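Local structure of carbohydrate kinase, FGGY (Novosphingobium aromaticivorans, 3H6E) at residues T8-L13 with V73-G78. The protein is probably an FGGY-type carbohydrate kinase that phosphorylates a sugar or related polyol. Sequence-based numbering, arbitrary orientation.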
loop_
_atom_site.group_PDB
_atom_site.type_symbol
_atom_site.label_atom_id
_atom_site.label_comp_id
_atom_site.label_asym_id
_atom_site.label_seq_id
_atom_site.Cartn_x
_atom_site.Cartn_y
_atom_site.Cartn_z
ATOM N N THR A 8 7.487 11.940 20.250
ATOM C CA THR A 8 7.503 11.627 18.824
ATOM C C THR A 8 6.158 11.902 18.151
ATOM O O THR A 8 5.100 11.783 18.771
ATOM C CB THR A 8 7.903 10.170 18.585
ATOM O OG1 THR A 8 7.098 9.321 19.411
ATOM C CG2 THR A 8 9.368 9.965 18.937
ATOM N N ILE A 9 6.209 12.279 16.877
ATOM C CA ILE A 9 5.009 12.645 16.137
ATOM C C ILE A 9 5.038 12.118 14.706
ATOM O O ILE A 9 5.998 12.338 13.964
ATOM C CB ILE A 9 4.821 14.172 16.095
ATOM C CG1 ILE A 9 4.647 14.728 17.512
ATOM C CG2 ILE A 9 3.631 14.535 15.215
ATOM C CD1 ILE A 9 4.775 16.241 17.608
ATOM N N VAL A 10 3.976 11.419 14.321
ATOM C CA VAL A 10 3.864 10.895 12.970
ATOM C C VAL A 10 2.806 11.657 12.180
ATOM O O VAL A 10 1.670 11.802 12.628
ATOM C CB VAL A 10 3.493 9.403 12.977
ATOM C CG1 VAL A 10 3.564 8.840 11.568
ATOM C CG2 VAL A 10 4.408 8.626 13.922
ATOM N N ILE A 11 3.187 12.152 11.008
ATOM C CA ILE A 11 2.236 12.796 10.109
ATOM C C ILE A 11 1.926 11.875 8.935
ATOM O O ILE A 11 2.790 11.607 8.102
ATOM C CB ILE A 11 2.756 14.149 9.598
ATOM C CG1 ILE A 11 4.283 14.148 9.562
ATOM C CG2 ILE A 11 2.277 15.273 10.493
ATOM C CD1 ILE A 11 4.891 15.534 9.474
ATOM N N ASP A 12 0.694 11.378 8.885
ATOM C CA ASP A 12 0.291 10.434 7.851
ATOM C C ASP A 12 -0.710 11.067 6.901
ATOM O O ASP A 12 -1.920 10.966 7.096
ATOM C CB ASP A 12 -0.303 9.170 8.470
ATOM C CG ASP A 12 -0.460 8.050 7.463
ATOM O OD1 ASP A 12 -0.522 8.344 6.251
ATOM O OD2 ASP A 12 -0.517 6.875 7.881
ATOM N N LEU A 13 -0.189 11.711 5.865
ATOM C CA LEU A 13 -1.020 12.409 4.902
ATOM C C LEU A 13 -1.390 11.493 3.737
ATOM O O LEU A 13 -0.873 11.621 2.627
ATOM C CB LEU A 13 -0.291 13.667 4.438
ATOM C CG LEU A 13 0.170 14.431 5.686
ATOM C CD1 LEU A 13 1.406 15.268 5.434
ATOM C CD2 LEU A 13 -0.959 15.275 6.262
ATOM N N VAL A 73 8.298 11.948 12.155
ATOM C CA VAL A 73 8.482 11.136 10.958
ATOM C C VAL A 73 7.265 11.208 10.037
ATOM O O VAL A 73 6.149 10.906 10.449
ATOM C CB VAL A 73 8.833 9.676 11.300
ATOM C CG1 VAL A 73 8.164 9.252 12.595
ATOM C CG2 VAL A 73 8.468 8.751 10.139
ATOM N N PRO A 74 7.490 11.626 8.782
ATOM C CA PRO A 74 6.460 11.874 7.766
ATOM C C PRO A 74 6.052 10.608 7.029
ATOM O O PRO A 74 6.886 9.738 6.792
ATOM C CB PRO A 74 7.156 12.831 6.784
ATOM C CG PRO A 74 8.516 13.135 7.387
ATOM C CD PRO A 74 8.824 11.998 8.294
ATOM N N VAL A 75 4.774 10.520 6.670
ATOM C CA VAL A 75 4.246 9.392 5.913
ATOM C C VAL A 75 3.308 9.907 4.827
ATOM O O VAL A 75 2.426 10.723 5.095
ATOM C CB VAL A 75 3.466 8.418 6.813
ATOM C CG1 VAL A 75 2.844 7.310 5.979
ATOM C CG2 VAL A 75 4.372 7.842 7.886
ATOM N N GLY A 76 3.502 9.433 3.601
ATOM C CA GLY A 76 2.698 9.895 2.486
ATOM C C GLY A 76 2.199 8.782 1.591
ATOM O O GLY A 76 2.892 7.791 1.358
ATOM N N HIS A 77 0.980 8.940 1.095
ATOM C CA HIS A 77 0.459 8.035 0.091
ATOM C C HIS A 77 1.327 8.153 -1.163
ATOM O O HIS A 77 2.032 9.150 -1.354
ATOM C CB HIS A 77 -0.996 8.379 -0.229
ATOM C CG HIS A 77 -1.154 9.624 -1.044
ATOM N ND1 HIS A 77 -1.049 9.630 -2.418
ATOM C CD2 HIS A 77 -1.412 10.904 -0.682
ATOM C CE1 HIS A 77 -1.229 10.860 -2.867
ATOM N NE2 HIS A 77 -1.452 11.651 -1.834
ATOM N N GLY A 78 1.277 7.135 -2.014
ATOM C CA GLY A 78 2.077 7.121 -3.226
ATOM C C GLY A 78 1.420 7.821 -4.400
ATOM O O GLY A 78 0.335 8.391 -4.274
#
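Ile9 O, Ile11 N, Ile11 O and Leu13 N bond to Val73 and Val75 in a parallel pairing; the backbone of Ile9 also bonds to Thr71. Val73 N donates to Ile9 O at 3.0 Å, and Val73 O accepts a longer bond, 3.3 Å, from Ile11 N. Two residues further on, Val75 N reaches Ile11 O at 2.7 Å, and Val75 O takes Leu13 N at 2.9 Å. The alternate groups of strand 9-13 face strand 17-23, where Val10 O accepts from the Ser21 hydroxyl and backbone bonds run from Val10 to Ser21 and from Asp12 to Lys19. Pro74, with no N-H to give, accepts through its carbonyl from the backbone of Leu231 in strand 226-232. Leu13 O is satisfied by Trp152 NE1, while the His77 ring brings CD2 edge-on to within 3.4 Å of this same oxygen; His77 ND1 donates to Gly78 O. On one face of the sheet, Val10 CG1 meets Val75 CG2 at 3.9 Å, and Asp12, its CG anti to the backbone N (chi1 -168°), lies across Val75 with OD1 3.5 Å from CG1. Asp12 OD2 has a weak hydrogen bond to Ser426 OG, and OD1 lies close to Asp233 OD1. An alanine at Asp12 would probably leave the Ser426 hydroxyl without this weak partner and open a gap beside Val75 CG1. On the other face, Ile11 CG1 packs against Pro74, and helix 50-63 covers strand 9-13, with Leu57 against Ile11 and Thr53 against Leu13. Both strands lie mid-sheet, between antiparallel 17-23 and parallel 226-232, as in the N-terminal domain of the actin-like ATPase fold of FGGY kinases.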